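Local coordinates for putative oxidoreductase yhhX (Escherichia coli K-12, PDB 3F4L), which probably acts as an NADP-dependent oxidoreductase of the Gfo/Idh/MocA family, perhaps a scyllo-inositol dehydrogenase, at residues A[122-136]-A[291-303]. Sequence-based numbering, arbitrary orientation.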
ATOM      1  N   TYR A 122     -22.172 -11.015 -12.961  1.00 19.29           N
ATOM      2  CA  TYR A 122     -21.933  -9.971 -13.956  1.00 20.09           C
ATOM      3  C   TYR A 122     -20.674  -9.221 -13.522  1.00 19.36           C
ATOM      4  O   TYR A 122     -20.748  -8.313 -12.702  1.00 22.85           O
ATOM      5  CB  TYR A 122     -23.141  -9.014 -13.989  1.00 20.01           C
ATOM      6  CG  TYR A 122     -23.073  -7.861 -14.975  1.00 17.28           C
ATOM      7  CD1 TYR A 122     -22.887  -8.082 -16.342  1.00 18.15           C
ATOM      8  CD2 TYR A 122     -23.243  -6.552 -14.545  1.00 19.04           C
ATOM      9  CE1 TYR A 122     -22.880  -7.022 -17.251  1.00 16.38           C
ATOM     10  CE2 TYR A 122     -23.235  -5.486 -15.444  1.00 19.91           C
ATOM     11  CZ  TYR A 122     -23.054  -5.732 -16.789  1.00 20.32           C
ATOM     12  OH  TYR A 122     -23.046  -4.685 -17.671  1.00 22.43           O
ATOM     13  N   GLN A 123     -19.519  -9.619 -14.050  1.00 16.91           N
ATOM     14  CA  GLN A 123     -18.261  -8.960 -13.694  1.00 16.51           C
ATOM     15  C   GLN A 123     -17.820  -8.082 -14.855  1.00 15.51           C
ATOM     16  O   GLN A 123     -16.818  -8.346 -15.505  1.00 15.08           O
ATOM     17  CB  GLN A 123     -17.180 -10.003 -13.379  1.00 16.16           C
ATOM     18  CG  GLN A 123     -17.538 -10.923 -12.211  1.00 17.73           C
ATOM     19  CD  GLN A 123     -17.727 -10.174 -10.896  1.00 22.45           C
ATOM     20  OE1 GLN A 123     -17.436  -8.981 -10.799  1.00 23.33           O
ATOM     21  NE2 GLN A 123     -18.196 -10.880  -9.873  1.00 18.70           N
ATOM     22  N   ASN A 124     -18.580  -7.021 -15.094  1.00 15.67           N
ATOM     23  CA  ASN A 124     -18.298  -6.108 -16.191  1.00 16.28           C
ATOM     24  C   ASN A 124     -16.977  -5.353 -16.057  1.00 16.10           C
ATOM     25  O   ASN A 124     -16.415  -4.921 -17.058  1.00 15.70           O
ATOM     26  CB  ASN A 124     -19.459  -5.111 -16.358  1.00 14.89           C
ATOM     27  CG  ASN A 124     -19.713  -4.271 -15.105  1.00 16.82           C
ATOM     28  OD1 ASN A 124     -19.852  -4.795 -14.007  1.00 19.85           O
ATOM     29  ND2 ASN A 124     -19.788  -2.956 -15.282  1.00 18.14           N
ATOM     30  N   ARG A 125     -16.465  -5.198 -14.840  1.00 15.27           N
ATOM     31  CA  ARG A 125     -15.216  -4.454 -14.682  1.00 16.87           C
ATOM     32  C   ARG A 125     -13.995  -5.214 -15.198  1.00 16.52           C
ATOM     33  O   ARG A 125     -12.853  -4.739 -15.110  1.00 16.18           O
ATOM     34  CB  ARG A 125     -15.032  -4.013 -13.220  1.00 19.15           C
ATOM     35  CG  ARG A 125     -16.226  -3.181 -12.705  1.00 23.02           C
ATOM     36  CD  ARG A 125     -15.840  -2.137 -11.651  1.00 25.83           C
ATOM     37  NE  ARG A 125     -15.208  -0.986 -12.282  1.00 29.38           N
ATOM     38  CZ  ARG A 125     -15.725   0.239 -12.329  1.00 26.86           C
ATOM     39  NH1 ARG A 125     -16.893   0.507 -11.766  1.00 25.94           N
ATOM     40  NH2 ARG A 125     -15.079   1.189 -12.976  1.00 28.25           N
ATOM     41  N   ARG A 126     -14.238  -6.395 -15.752  1.00 15.94           N
ATOM     42  CA  ARG A 126     -13.157  -7.161 -16.339  1.00 17.88           C
ATOM     43  C   ARG A 126     -12.896  -6.511 -17.682  1.00 16.03           C
ATOM     44  O   ARG A 126     -11.917  -6.808 -18.357  1.00 16.36           O
ATOM     45  CB  ARG A 126     -13.567  -8.620 -16.536  1.00 17.27           C
ATOM     46  CG  ARG A 126     -13.566  -9.397 -15.235  1.00 20.65           C
ATOM     47  CD  ARG A 126     -13.666 -10.892 -15.467  1.00 21.06           C
ATOM     48  NE  ARG A 126     -13.615 -11.614 -14.202  1.00 19.23           N
ATOM     49  CZ  ARG A 126     -13.373 -12.916 -14.103  1.00 18.87           C
ATOM     50  NH1 ARG A 126     -13.161 -13.630 -15.198  1.00 15.88           N
ATOM     51  NH2 ARG A 126     -13.325 -13.498 -12.913  1.00 20.78           N
ATOM     52  N   PHE A 127     -13.792  -5.610 -18.061  1.00 16.35           N
ATOM     53  CA  PHE A 127     -13.650  -4.905 -19.318  1.00 17.27           C
ATOM     54  C   PHE A 127     -13.483  -3.401 -19.116  1.00 15.70           C
ATOM     55  O   PHE A 127     -13.835  -2.618 -19.987  1.00 18.66           O
ATOM     56  CB  PHE A 127     -14.843  -5.220 -20.232  1.00 14.16           C
ATOM     57  CG  PHE A 127     -14.985  -6.682 -20.532  1.00 14.83           C
ATOM     58  CD1 PHE A 127     -13.989  -7.356 -21.237  1.00 15.89           C
ATOM     59  CD2 PHE A 127     -16.065  -7.406 -20.047  1.00 15.17           C
ATOM     60  CE1 PHE A 127     -14.063  -8.731 -21.449  1.00 17.49           C
ATOM     61  CE2 PHE A 127     -16.151  -8.791 -20.253  1.00 15.74           C
ATOM     62  CZ  PHE A 127     -15.147  -9.452 -20.955  1.00 15.59           C
ATOM     63  N   ASP A 128     -12.957  -3.010 -17.953  1.00 16.23           N
ATOM     64  CA  ASP A 128     -12.666  -1.604 -17.662  1.00 15.63           C
ATOM     65  C   ASP A 128     -11.371  -1.313 -18.417  1.00 17.01           C
ATOM     66  O   ASP A 128     -10.452  -2.141 -18.410  1.00 17.04           O
ATOM     67  CB  ASP A 128     -12.426  -1.378 -16.164  1.00 13.75           C
ATOM     68  CG  ASP A 128     -13.657  -0.860 -15.445  1.00 16.34           C
ATOM     69  OD1 ASP A 128     -14.615  -0.406 -16.125  1.00 14.65           O
ATOM     70  OD2 ASP A 128     -13.659  -0.883 -14.194  1.00 17.32           O
ATOM     71  N   SER A 129     -11.289  -0.151 -19.065  1.00 15.08           N
ATOM     72  CA  SER A 129     -10.097   0.201 -19.834  1.00 15.46           C
ATOM     73  C   SER A 129      -8.821   0.238 -18.998  1.00 14.93           C
ATOM     74  O   SER A 129      -7.776  -0.201 -19.457  1.00 15.72           O
ATOM     75  CB  SER A 129     -10.280   1.554 -20.536  1.00 12.24           C
ATOM     76  OG  SER A 129     -10.523   2.569 -19.597  1.00 12.35           O
ATOM     77  N   CYS A 130      -8.905   0.780 -17.789  1.00 16.64           N
ATOM     78  CA  CYS A 130      -7.749   0.855 -16.897  1.00 17.04           C
ATOM     79  C   CYS A 130      -7.207  -0.551 -16.614  1.00 17.06           C
ATOM     80  O   CYS A 130      -6.009  -0.824 -16.761  1.00 17.38           O
ATOM     81  CB  CYS A 130      -8.148   1.546 -15.588  1.00 14.51           C
ATOM     82  SG  CYS A 130      -9.778   1.061 -14.932  1.00 13.75           S
ATOM     83  N   PHE A 131      -8.105  -1.440 -16.207  1.00 16.66           N
ATOM     84  CA  PHE A 131      -7.747  -2.817 -15.922  1.00 16.05           C
ATOM     85  C   PHE A 131      -7.156  -3.515 -17.150  1.00 15.15           C
ATOM     86  O   PHE A 131      -6.097  -4.155 -17.067  1.00 16.01           O
ATOM     87  CB  PHE A 131      -8.982  -3.583 -15.436  1.00 14.81           C
ATOM     88  CG  PHE A 131      -8.755  -5.050 -15.298  1.00 14.57           C
ATOM     89  CD1 PHE A 131      -7.872  -5.543 -14.345  1.00 15.37           C
ATOM     90  CD2 PHE A 131      -9.393  -5.946 -16.152  1.00 14.27           C
ATOM     91  CE1 PHE A 131      -7.627  -6.917 -14.249  1.00 16.85           C
ATOM     92  CE2 PHE A 131      -9.150  -7.324 -16.062  1.00 13.19           C
ATOM     93  CZ  PHE A 131      -8.269  -7.803 -15.113  1.00 10.42           C
ATOM     94  N   LEU A 132      -7.827  -3.394 -18.292  1.00 12.69           N
ATOM     95  CA  LEU A 132      -7.333  -4.045 -19.504  1.00 13.64           C
ATOM     96  C   LEU A 132      -5.937  -3.572 -19.902  1.00 13.76           C
ATOM     97  O   LEU A 132      -5.151  -4.348 -20.451  1.00 13.06           O
ATOM     98  CB  LEU A 132      -8.296  -3.837 -20.674  1.00 14.55           C
ATOM     99  CG  LEU A 132      -9.677  -4.499 -20.588  1.00 15.24           C
ATOM    100  CD1 LEU A 132     -10.500  -4.077 -21.792  1.00 14.48           C
ATOM    101  CD2 LEU A 132      -9.547  -6.016 -20.530  1.00 17.09           C
ATOM    102  N   THR A 133      -5.627  -2.306 -19.636  1.00 12.50           N
ATOM    103  CA  THR A 133      -4.306  -1.788 -19.968  1.00 13.51           C
ATOM    104  C   THR A 133      -3.278  -2.451 -19.044  1.00 13.58           C
ATOM    105  O   THR A 133      -2.212  -2.850 -19.482  1.00  9.74           O
ATOM    106  CB  THR A 133      -4.219  -0.240 -19.799  1.00 16.14           C
ATOM    107  OG1 THR A 133      -5.287   0.392 -20.519  1.00 12.91           O
ATOM    108  CG2 THR A 133      -2.893   0.279 -20.359  1.00 15.34           C
ATOM    109  N   ALA A 134      -3.604  -2.568 -17.762  1.00 14.50           N
ATOM    110  CA  ALA A 134      -2.690  -3.196 -16.817  1.00 15.08           C
ATOM    111  C   ALA A 134      -2.492  -4.672 -17.200  1.00 16.96           C
ATOM    112  O   ALA A 134      -1.378  -5.199 -17.131  1.00 15.68           O
ATOM    113  CB  ALA A 134      -3.242  -3.085 -15.408  1.00 16.13           C
ATOM    114  N   LYS A 135      -3.580  -5.324 -17.611  1.00 15.84           N
ATOM    115  CA  LYS A 135      -3.535  -6.727 -18.020  1.00 15.85           C
ATOM    116  C   LYS A 135      -2.603  -6.857 -19.229  1.00 16.84           C
ATOM    117  O   LYS A 135      -1.763  -7.757 -19.284  1.00 16.19           O
ATOM    118  CB  LYS A 135      -4.955  -7.215 -18.378  1.00 14.62           C
ATOM    119  CG  LYS A 135      -5.073  -8.698 -18.749  1.00 17.98           C
ATOM    120  CD  LYS A 135      -6.542  -9.140 -18.862  1.00 20.77           C
ATOM    121  CE  LYS A 135      -6.696 -10.570 -19.405  1.00 20.60           C
ATOM    122  NZ  LYS A 135      -6.115 -10.687 -20.778  1.00 22.43           N
ATOM    123  N   LYS A 136      -2.743  -5.954 -20.192  1.00 16.24           N
ATOM    124  CA  LYS A 136      -1.900  -5.999 -21.376  1.00 19.72           C
ATOM    125  C   LYS A 136      -0.441  -5.846 -20.956  1.00 19.96           C
ATOM    126  O   LYS A 136       0.426  -6.596 -21.415  1.00 18.77           O
ATOM    127  CB  LYS A 136      -2.299  -4.891 -22.359  1.00 21.76           C
ATOM    128  CG  LYS A 136      -1.473  -4.869 -23.647  1.00 23.02           C
ATOM    129  CD  LYS A 136      -1.929  -3.741 -24.560  1.00 25.73           C
ATOM    130  CE  LYS A 136      -0.943  -3.499 -25.705  1.00 29.07           C
ATOM    131  NZ  LYS A 136       0.363  -2.944 -25.207  1.00 31.42           N
HETATM  132  N   MSE A 291       1.318   3.937 -23.001  1.00 30.37           N
HETATM  133  CA  MSE A 291       0.287   3.103 -23.613  1.00 30.24           C
HETATM  134  C   MSE A 291      -1.065   3.797 -23.652  1.00 30.37           C
HETATM  135  O   MSE A 291      -1.522   4.351 -22.646  1.00 28.19           O
HETATM  136  CB  MSE A 291       0.116   1.802 -22.819  1.00 30.06           C
HETATM  137  CG  MSE A 291       1.321   0.893 -22.774  1.00 30.90           C
HETATM  138 SE   MSE A 291       1.181  -0.358 -21.287  0.77 36.88          SE
HETATM  139  CE  MSE A 291      -0.166  -1.558 -21.999  1.00 27.67           C
ATOM    140  N   LYS A 292      -1.710   3.760 -24.809  1.00 28.93           N
ATOM    141  CA  LYS A 292      -3.031   4.356 -24.933  1.00 30.36           C
ATOM    142  C   LYS A 292      -3.984   3.348 -24.288  1.00 29.09           C
ATOM    143  O   LYS A 292      -3.890   2.151 -24.546  1.00 29.84           O
ATOM    144  CB  LYS A 292      -3.377   4.573 -26.409  1.00 31.96           C
ATOM    145  CG  LYS A 292      -4.648   5.372 -26.636  1.00 36.44           C
ATOM    146  CD  LYS A 292      -4.654   6.029 -28.016  1.00 37.50           C
ATOM    147  CE  LYS A 292      -4.526   5.000 -29.132  1.00 40.41           C
ATOM    148  NZ  LYS A 292      -5.673   4.051 -29.134  1.00 40.80           N
ATOM    149  N   PRO A 293      -4.899   3.816 -23.429  1.00 28.17           N
ATOM    150  CA  PRO A 293      -5.850   2.926 -22.759  1.00 26.92           C
ATOM    151  C   PRO A 293      -6.556   1.986 -23.721  1.00 27.68           C
ATOM    152  O   PRO A 293      -7.042   2.412 -24.764  1.00 26.65           O
ATOM    153  CB  PRO A 293      -6.833   3.891 -22.114  1.00 25.89           C
ATOM    154  CG  PRO A 293      -6.006   5.093 -21.849  1.00 26.74           C
ATOM    155  CD  PRO A 293      -5.203   5.224 -23.114  1.00 27.70           C
ATOM    156  N   GLU A 294      -6.598   0.705 -23.373  1.00 28.36           N
ATOM    157  CA  GLU A 294      -7.298  -0.269 -24.195  1.00 31.06           C
ATOM    158  C   GLU A 294      -8.755   0.146 -24.063  1.00 31.84           C
ATOM    159  O   GLU A 294      -9.149   0.663 -23.021  1.00 33.10           O
ATOM    160  CB  GLU A 294      -7.091  -1.680 -23.642  1.00 32.50           C
ATOM    161  CG  GLU A 294      -5.659  -2.180 -23.742  1.00 35.22           C
ATOM    162  CD  GLU A 294      -5.199  -2.350 -25.181  1.00 38.42           C
ATOM    163  OE1 GLU A 294      -5.802  -3.165 -25.917  1.00 38.41           O
ATOM    164  OE2 GLU A 294      -4.233  -1.666 -25.579  1.00 38.16           O
HETATM  165  N   MSE A 295      -9.554  -0.055 -25.105  1.00 32.15           N
HETATM  166  CA  MSE A 295     -10.960   0.340 -25.050  1.00 32.46           C
HETATM  167  C   MSE A 295     -11.797  -0.598 -24.180  1.00 30.73           C
HETATM  168  O   MSE A 295     -11.776  -1.819 -24.358  1.00 29.05           O
HETATM  169  CB  MSE A 295     -11.557   0.378 -26.455  1.00 37.89           C
HETATM  170  CG  MSE A 295     -12.920   1.061 -26.531  1.00 45.79           C
HETATM  171 SE   MSE A 295     -13.902   0.574 -28.138  0.66 59.15          SE
HETATM  172  CE  MSE A 295     -15.573   0.017 -27.324  1.00 54.44           C
ATOM    173  N   GLY A 296     -12.537  -0.017 -23.245  1.00 29.25           N
ATOM    174  CA  GLY A 296     -13.378  -0.813 -22.368  1.00 28.19           C
ATOM    175  C   GLY A 296     -14.782  -0.915 -22.938  1.00 28.47           C
ATOM    176  O   GLY A 296     -15.241  -0.002 -23.634  1.00 28.47           O
ATOM    177  N   ASP A 297     -15.465  -2.019 -22.647  1.00 26.97           N
ATOM    178  CA  ASP A 297     -16.822  -2.223 -23.142  1.00 24.10           C
ATOM    179  C   ASP A 297     -17.543  -3.271 -22.293  1.00 22.82           C
ATOM    180  O   ASP A 297     -17.302  -4.478 -22.440  1.00 21.69           O
ATOM    181  CB  ASP A 297     -16.771  -2.651 -24.618  1.00 25.47           C
ATOM    182  CG  ASP A 297     -18.152  -2.879 -25.221  1.00 25.74           C
ATOM    183  OD1 ASP A 297     -19.157  -2.461 -24.612  1.00 25.41           O
ATOM    184  OD2 ASP A 297     -18.233  -3.472 -26.318  1.00 27.41           O
ATOM    185  N   TYR A 298     -18.428  -2.810 -21.408  1.00 20.78           N
ATOM    186  CA  TYR A 298     -19.159  -3.724 -20.530  1.00 18.25           C
ATOM    187  C   TYR A 298     -20.023  -4.717 -21.299  1.00 16.77           C
ATOM    188  O   TYR A 298     -20.389  -5.766 -20.769  1.00 16.00           O
ATOM    189  CB  TYR A 298     -20.037  -2.947 -19.547  1.00 16.60           C
ATOM    190  CG  TYR A 298     -19.261  -2.071 -18.593  1.00 15.94           C
ATOM    191  CD1 TYR A 298     -17.990  -2.447 -18.153  1.00 16.36           C
ATOM    192  CD2 TYR A 298     -19.811  -0.894 -18.083  1.00 16.94           C
ATOM    193  CE1 TYR A 298     -17.288  -1.678 -17.227  1.00 15.86           C
ATOM    194  CE2 TYR A 298     -19.112  -0.112 -17.149  1.00 14.26           C
ATOM    195  CZ  TYR A 298     -17.853  -0.515 -16.730  1.00 16.42           C
ATOM    196  OH  TYR A 298     -17.154   0.230 -15.802  1.00 17.77           O
ATOM    197  N   GLY A 299     -20.323  -4.382 -22.551  1.00 14.01           N
ATOM    198  CA  GLY A 299     -21.147  -5.247 -23.379  1.00 15.08           C
ATOM    199  C   GLY A 299     -20.434  -6.516 -23.792  1.00 17.15           C
ATOM    200  O   GLY A 299     -21.051  -7.443 -24.321  1.00 15.61           O
ATOM    201  N   ARG A 300     -19.129  -6.562 -23.554  1.00 15.14           N
ATOM    202  CA  ARG A 300     -18.354  -7.738 -23.906  1.00 18.19           C
ATOM    203  C   ARG A 300     -18.797  -8.936 -23.067  1.00 16.46           C
ATOM    204  O   ARG A 300     -18.505 -10.075 -23.410  1.00 17.91           O
ATOM    205  CB  ARG A 300     -16.856  -7.437 -23.764  1.00 17.57           C
ATOM    206  CG  ARG A 300     -16.351  -6.635 -24.973  1.00 24.20           C
ATOM    207  CD  ARG A 300     -15.098  -5.804 -24.712  1.00 27.86           C
ATOM    208  NE  ARG A 300     -13.934  -6.614 -24.386  1.00 31.15           N
ATOM    209  CZ  ARG A 300     -12.709  -6.123 -24.227  1.00 33.63           C
ATOM    210  NH1 ARG A 300     -12.501  -4.817 -24.373  1.00 31.97           N
ATOM    211  NH2 ARG A 300     -11.698  -6.934 -23.916  1.00 31.88           N
ATOM    212  N   VAL A 301     -19.517  -8.664 -21.981  1.00 14.96           N
ATOM    213  CA  VAL A 301     -20.049  -9.711 -21.121  1.00 14.56           C
ATOM    214  C   VAL A 301     -21.116 -10.435 -21.940  1.00 16.06           C
ATOM    215  O   VAL A 301     -21.180 -11.661 -21.968  1.00 16.38           O
ATOM    216  CB  VAL A 301     -20.712  -9.122 -19.844  1.00 13.64           C
ATOM    217  CG1 VAL A 301     -21.531 -10.207 -19.130  1.00 14.23           C
ATOM    218  CG2 VAL A 301     -19.642  -8.562 -18.894  1.00 11.61           C
ATOM    219  N   TYR A 302     -21.953  -9.664 -22.624  1.00 18.10           N
ATOM    220  CA  TYR A 302     -22.998 -10.262 -23.434  1.00 18.26           C
ATOM    221  C   TYR A 302     -22.424 -10.932 -24.679  1.00 19.54           C
ATOM    222  O   TYR A 302     -22.970 -11.932 -25.159  1.00 19.04           O
ATOM    223  CB  TYR A 302     -24.056  -9.222 -23.801  1.00 17.26           C
ATOM    224  CG  TYR A 302     -24.939  -8.842 -22.620  1.00 16.96           C
ATOM    225  CD1 TYR A 302     -24.582  -7.806 -21.748  1.00 15.86           C
ATOM    226  CD2 TYR A 302     -26.106  -9.556 -22.348  1.00 17.34           C
ATOM    227  CE1 TYR A 302     -25.368  -7.492 -20.632  1.00 16.85           C
ATOM    228  CE2 TYR A 302     -26.901  -9.254 -21.235  1.00 18.20           C
ATOM    229  CZ  TYR A 302     -26.525  -8.225 -20.388  1.00 15.99           C
ATOM    230  OH  TYR A 302     -27.303  -7.945 -19.301  1.00 18.66           O
ATOM    231  N   ASP A 303     -21.313 -10.408 -25.193  1.00 19.02           N
ATOM    232  CA  ASP A 303     -20.703 -11.029 -26.363  1.00 19.82           C
ATOM    233  C   ASP A 303     -20.157 -12.394 -25.938  1.00 18.91           C
ATOM    234  O   ASP A 303     -20.112 -13.321 -26.741  1.00 19.46           O
ATOM    235  CB  ASP A 303     -19.573 -10.160 -26.946  1.00 19.20           C
ATOM    236  CG  ASP A 303     -20.069  -8.813 -27.443  1.00 22.26           C
ATOM    237  OD1 ASP A 303     -21.188  -8.757 -27.991  1.00 21.00           O
ATOM    238  OD2 ASP A 303     -19.343  -7.806 -27.299  1.00 21.46           O
TER
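The CA atoms of Ser129 and Gly296 are the nearest such pair across the two segments, 4.3 Å apart, and from there the chains run antiparallel, Asn124 beside Tyr298 and Thr133 beside Glu294. Two backbone N-H groups of the segment 291-303 bond to the other segment: a weak one from Asp297 N to Phe127 O, and a straighter one from Glu294 N to Thr133 OG1 (3.2 Å, 162°). Thr133 suits its place because its hydroxyl also donates to Ser129 O, one turn back in the helix. Gly296 lies where a CB would collide with Phe127 O and Ser129 N.

Tyr298 carries the polar centre. Its OH donates to the syn lone pair of Asp128 OD1 (2.6 Å), while Asp128 OD2 holds Arg125 in a salt bridge. With its CG between the backbone N and the carbonyl carbon (chi1 59°), Asn124 brings its ND2 over the middle of the Tyr298 ring, 3.2 Å above it, the amide turned 71° from the ring plane. A phenylalanine in place of Tyr298 would probably leave Asp128 OD1 without its hydroxyl partner. Phe127 offers one face to Arg300, whose CB sits 3.6 Å above the ring centre in a CH-pi contact, and its edge to Val301 CG2. The other methyl, Val301 CG1, meets the edge of the Tyr122 ring, whose OH is bonded to Tyr17 O.

The arrangement belongs to the two-domain architecture of Gfo/Idh/MocA oxidoreductases: the chain leaving the last Rossmann strand, 119-121, enters helix 129-140 alongside the loop that links strand 286-291 to helix 300-311.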